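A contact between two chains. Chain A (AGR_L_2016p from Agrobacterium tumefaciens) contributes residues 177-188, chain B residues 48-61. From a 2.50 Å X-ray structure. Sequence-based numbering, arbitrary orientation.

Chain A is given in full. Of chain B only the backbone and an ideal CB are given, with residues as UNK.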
# COMPACT_ATOMS: atom_id res chain seq x y z
N MSE A 177 5.22 -2.43 15.02
CA MSE A 177 3.93 -2.39 14.38
C MSE A 177 3.03 -1.44 15.17
O MSE A 177 3.01 -1.50 16.39
CB MSE A 177 3.33 -3.78 14.33
CG MSE A 177 2.02 -3.86 13.61
SE MSE A 177 1.23 -5.71 13.58
CE MSE A 177 0.25 -5.56 11.88
N PHE A 178 2.31 -0.57 14.48
CA PHE A 178 1.27 0.23 15.14
C PHE A 178 0.23 -0.71 15.71
O PHE A 178 -0.19 -1.66 15.01
CB PHE A 178 0.60 1.20 14.15
CG PHE A 178 1.53 2.23 13.62
CD1 PHE A 178 1.94 3.30 14.43
CD2 PHE A 178 2.02 2.14 12.32
CE1 PHE A 178 2.84 4.29 13.94
CE2 PHE A 178 2.94 3.11 11.82
CZ PHE A 178 3.34 4.20 12.64
N GLY A 179 -0.16 -0.46 16.96
CA GLY A 179 -1.21 -1.27 17.58
C GLY A 179 -2.50 -1.22 16.79
O GLY A 179 -3.28 -2.18 16.75
N GLY A 180 -2.75 -0.08 16.15
CA GLY A 180 -3.94 0.05 15.31
C GLY A 180 -3.90 -0.99 14.20
O GLY A 180 -4.92 -1.56 13.82
N GLU A 181 -2.69 -1.27 13.73
CA GLU A 181 -2.52 -2.16 12.61
C GLU A 181 -2.68 -3.57 13.09
O GLU A 181 -3.21 -4.44 12.38
CB GLU A 181 -1.18 -1.95 11.94
CG GLU A 181 -1.26 -2.12 10.44
CD GLU A 181 -1.82 -0.91 9.72
OE1 GLU A 181 -1.52 0.24 10.11
OE2 GLU A 181 -2.54 -1.11 8.72
N ALA A 182 -2.25 -3.81 14.32
CA ALA A 182 -2.54 -5.09 14.93
C ALA A 182 -4.06 -5.26 15.09
O ALA A 182 -4.62 -6.32 14.81
CB ALA A 182 -1.83 -5.20 16.24
N ILE A 183 -4.74 -4.21 15.55
CA ILE A 183 -6.16 -4.34 15.80
C ILE A 183 -6.89 -4.64 14.50
O ILE A 183 -7.76 -5.50 14.45
CB ILE A 183 -6.71 -3.09 16.41
CG1 ILE A 183 -6.28 -2.99 17.87
CG2 ILE A 183 -8.21 -3.15 16.35
CD1 ILE A 183 -6.48 -1.60 18.48
N ALA A 184 -6.51 -3.95 13.45
CA ALA A 184 -7.15 -4.13 12.18
C ALA A 184 -7.02 -5.55 11.68
O ALA A 184 -7.95 -6.06 11.02
CB ALA A 184 -6.57 -3.16 11.17
N TYR A 185 -5.88 -6.18 11.97
CA TYR A 185 -5.71 -7.60 11.58
C TYR A 185 -6.66 -8.51 12.37
O TYR A 185 -7.22 -9.47 11.83
CB TYR A 185 -4.25 -8.08 11.70
CG TYR A 185 -4.03 -9.46 11.14
CD1 TYR A 185 -4.05 -9.68 9.76
CD2 TYR A 185 -3.83 -10.57 11.98
CE1 TYR A 185 -3.87 -10.95 9.24
CE2 TYR A 185 -3.64 -11.85 11.46
CZ TYR A 185 -3.67 -12.02 10.10
OH TYR A 185 -3.47 -13.26 9.57
N MSE A 186 -6.86 -8.19 13.64
CA MSE A 186 -7.73 -8.98 14.48
C MSE A 186 -9.15 -8.86 13.99
O MSE A 186 -9.91 -9.81 14.02
CB MSE A 186 -7.65 -8.50 15.91
CG MSE A 186 -6.29 -8.74 16.52
SE MSE A 186 -6.19 -7.89 18.24
CE MSE A 186 -7.08 -9.17 19.35
N THR A 187 -9.49 -7.67 13.53
CA THR A 187 -10.81 -7.38 13.03
C THR A 187 -11.01 -8.17 11.76
O THR A 187 -12.05 -8.79 11.60
CB THR A 187 -11.00 -5.85 12.79
OG1 THR A 187 -10.64 -5.14 13.98
CG2 THR A 187 -12.44 -5.53 12.48
N LYS A 188 -10.02 -8.18 10.89
CA LYS A 188 -10.09 -8.99 9.68
C LYS A 188 -10.39 -10.44 10.08
O LYS A 188 -11.31 -11.07 9.56
CB LYS A 188 -8.78 -8.92 8.91
CG LYS A 188 -8.83 -9.43 7.51
CD LYS A 188 -7.43 -9.55 6.96
CE LYS A 188 -7.32 -9.13 5.52
NZ LYS A 188 -5.89 -8.87 5.25
N UNK B 48 -14.74 -0.27 9.64
CA UNK B 48 -14.24 -1.61 9.90
C UNK B 48 -12.86 -1.39 10.48
O UNK B 48 -12.58 -0.32 11.09
CB UNK B 48 -14.22 -2.49 8.65
N UNK B 49 -11.99 -2.37 10.26
CA UNK B 49 -10.70 -2.44 10.93
C UNK B 49 -9.77 -1.29 10.58
O UNK B 49 -9.03 -0.79 11.44
CB UNK B 49 -10.02 -3.77 10.59
N UNK B 50 -9.81 -0.87 9.33
CA UNK B 50 -8.94 0.19 8.92
C UNK B 50 -9.33 1.45 9.65
O UNK B 50 -8.43 2.21 10.12
CB UNK B 50 -8.99 0.39 7.40
N UNK B 51 -10.63 1.67 9.78
CA UNK B 51 -11.13 2.79 10.57
C UNK B 51 -10.43 2.77 11.92
O UNK B 51 -9.94 3.81 12.42
CB UNK B 51 -12.65 2.72 10.74
N UNK B 52 -10.34 1.57 12.49
CA UNK B 52 -9.69 1.41 13.78
C UNK B 52 -8.23 1.82 13.71
O UNK B 52 -7.79 2.64 14.50
CB UNK B 52 -9.81 -0.04 14.26
N UNK B 53 -7.50 1.25 12.77
CA UNK B 53 -6.09 1.58 12.56
C UNK B 53 -5.81 3.10 12.48
O UNK B 53 -4.85 3.59 13.07
CB UNK B 53 -5.61 0.91 11.27
N UNK B 54 -6.67 3.84 11.79
CA UNK B 54 -6.49 5.26 11.59
C UNK B 54 -6.74 5.99 12.86
O UNK B 54 -6.02 6.96 13.16
CB UNK B 54 -7.41 5.79 10.48
N UNK B 55 -7.72 5.55 13.63
CA UNK B 55 -7.91 6.11 14.96
C UNK B 55 -6.64 5.94 15.80
O UNK B 55 -6.22 6.85 16.50
CB UNK B 55 -9.10 5.45 15.65
N UNK B 56 -6.00 4.78 15.73
CA UNK B 56 -4.81 4.60 16.50
C UNK B 56 -3.69 5.45 15.92
O UNK B 56 -2.94 6.07 16.67
CB UNK B 56 -4.42 3.12 16.54
N UNK B 57 -3.57 5.48 14.58
CA UNK B 57 -2.47 6.30 13.99
C UNK B 57 -2.50 7.76 14.48
O UNK B 57 -1.48 8.32 14.91
CB UNK B 57 -2.56 6.28 12.46
N UNK B 58 -3.67 8.39 14.48
CA UNK B 58 -3.70 9.80 14.84
C UNK B 58 -3.52 9.96 16.36
O UNK B 58 -3.05 11.00 16.84
CB UNK B 58 -5.01 10.44 14.38
N UNK B 59 -3.88 8.93 17.10
CA UNK B 59 -3.61 8.89 18.51
C UNK B 59 -2.12 8.92 18.74
O UNK B 59 -1.61 9.75 19.52
CB UNK B 59 -4.24 7.65 19.15
N UNK B 60 -1.44 8.01 18.05
CA UNK B 60 -0.00 7.89 18.07
C UNK B 60 0.70 9.23 17.80
O UNK B 60 1.49 9.72 18.66
CB UNK B 60 0.44 6.85 17.04
N UNK B 61 0.37 9.83 16.66
CA UNK B 61 0.90 11.15 16.29
C UNK B 61 0.67 12.16 17.43
O UNK B 61 1.60 12.89 17.81
CB UNK B 61 0.24 11.65 15.00

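The two helices, 179-188 of chain A and 49-61 of chain B, run nearly antiparallel (168°), and their axes approach to 7.5 Å, close enough to demand small residues where the backbones meet.

Position 48 precedes the helix. Its phi of 170° and psi of -151° lie where glycine is most at ease, and Gly B48 occupies it at the N-cap. At 49 the CA-to-CB bond points toward chain A, but an ideal CB would sit 3.1 Å from Ala A184 O and 3.2 Å from Thr A187 CB. So tight a site favours glycine, with alanine a strained alternative. Gly B49 lets Ala A184 CB approach its carbonyl, 3.4 Å from Gly B49 O.

Position 50 points away and tolerates many side chains; it is Thr B50. Position 51 is out of reach of chain A, though a CB there would be crowded by the carbonyl of residue 48, 3.1 Å from its O atom; Gly B51 avoids this.

At 52 the ideal CB lies 4.1 Å from Ile A183 CG2, with Thr A187 nearby. A medium-sized aliphatic residue such as leucine, isoleucine or methionine would suit. Leu B52 places CD1 3.6 Å from Ile A183 CG2.

Position 53 faces Gly A180, and the CA atoms of Gly A180 and residue 53 are 3.8 Å apart. With Gly A180 O 3.6 Å from the ideal CB, only limited room remains, which favours alanine, glycine or serine. Ala B53 packs its CB 4.1 Å from Ala A184 CB, and its CA makes a CA-H...O contact of 3.6 Å with Gly A180 O.

Positions 54 and 55 make no contact with chain A and leave the choice open; they are Leu B54 and selenomethionine Met B55.

At 56 the CB points toward the start of the chain A helix, where the amide of Gly A180 lacks an acceptor within the stretch. An acceptor such as aspartate, asparagine or serine is expected. Asp B56, with chi1 in t, accepts a weak hydrogen bond from Gly A180 N to OD2 (2.8 Å, 139°). A CB on Gly A180 would clash with Asp B56 CB at 2.6 Å.

Position 57 points sideways and could carry a long polar chain; Arg B57 does. Positions 58 and 59, Val B58 and Ala B59, are out of reach.

At 60 the ideal CB is 4.7 Å from Phe A178 CD1, inviting an aromatic or large aliphatic residue. Phe B60 offers its ring face to the edge of Phe A178, with planes at 78° and centroids 5.0 Å apart. Position 61, Ile B61, lies beyond the contact.

Chain B, residues 48-61: GGTGLALMDRVAFI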
# COMPACT_ATOMS: atom_id res chain seq x y z
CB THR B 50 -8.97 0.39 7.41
OG1 THR B 50 -8.56 -0.83 6.79
CG2 THR B 50 -7.99 1.47 7.00
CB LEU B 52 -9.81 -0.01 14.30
CG LEU B 52 -11.11 -0.17 15.06
CD1 LEU B 52 -11.34 -1.61 15.44
CD2 LEU B 52 -11.08 0.71 16.28
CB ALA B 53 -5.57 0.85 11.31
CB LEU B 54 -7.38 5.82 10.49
CG LEU B 54 -7.02 5.48 9.06
CD1 LEU B 54 -7.70 6.39 8.04
CD2 LEU B 54 -5.58 5.60 8.87
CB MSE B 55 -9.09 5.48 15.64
CG MSE B 55 -10.42 5.75 14.95
SE MSE B 55 -11.97 4.86 15.83
CE MSE B 55 -12.18 6.12 17.26
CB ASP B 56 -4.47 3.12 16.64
CG ASP B 56 -3.06 2.87 17.12
OD1 ASP B 56 -2.85 2.80 18.35
OD2 ASP B 56 -2.17 2.70 16.25
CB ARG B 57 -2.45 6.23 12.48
CG ARG B 57 -1.06 6.52 11.84
CD ARG B 57 -1.15 6.70 10.31
NE ARG B 57 -1.67 5.50 9.71
CZ ARG B 57 -2.38 5.44 8.60
NH1 ARG B 57 -2.68 6.53 7.90
NH2 ARG B 57 -2.80 4.26 8.17
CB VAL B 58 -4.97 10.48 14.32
CG1 VAL B 58 -6.24 9.69 14.73
CG2 VAL B 58 -5.03 11.93 14.75
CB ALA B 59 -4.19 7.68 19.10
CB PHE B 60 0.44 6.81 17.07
CG PHE B 60 1.91 6.78 16.83
CD1 PHE B 60 2.76 6.14 17.71
CD2 PHE B 60 2.46 7.41 15.72
CE1 PHE B 60 4.13 6.11 17.49
CE2 PHE B 60 3.83 7.39 15.50
CZ PHE B 60 4.67 6.73 16.37
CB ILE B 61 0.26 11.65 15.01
CG1 ILE B 61 0.56 10.70 13.82
CG2 ILE B 61 0.72 13.07 14.70
CD1 ILE B 61 -0.21 11.06 12.54
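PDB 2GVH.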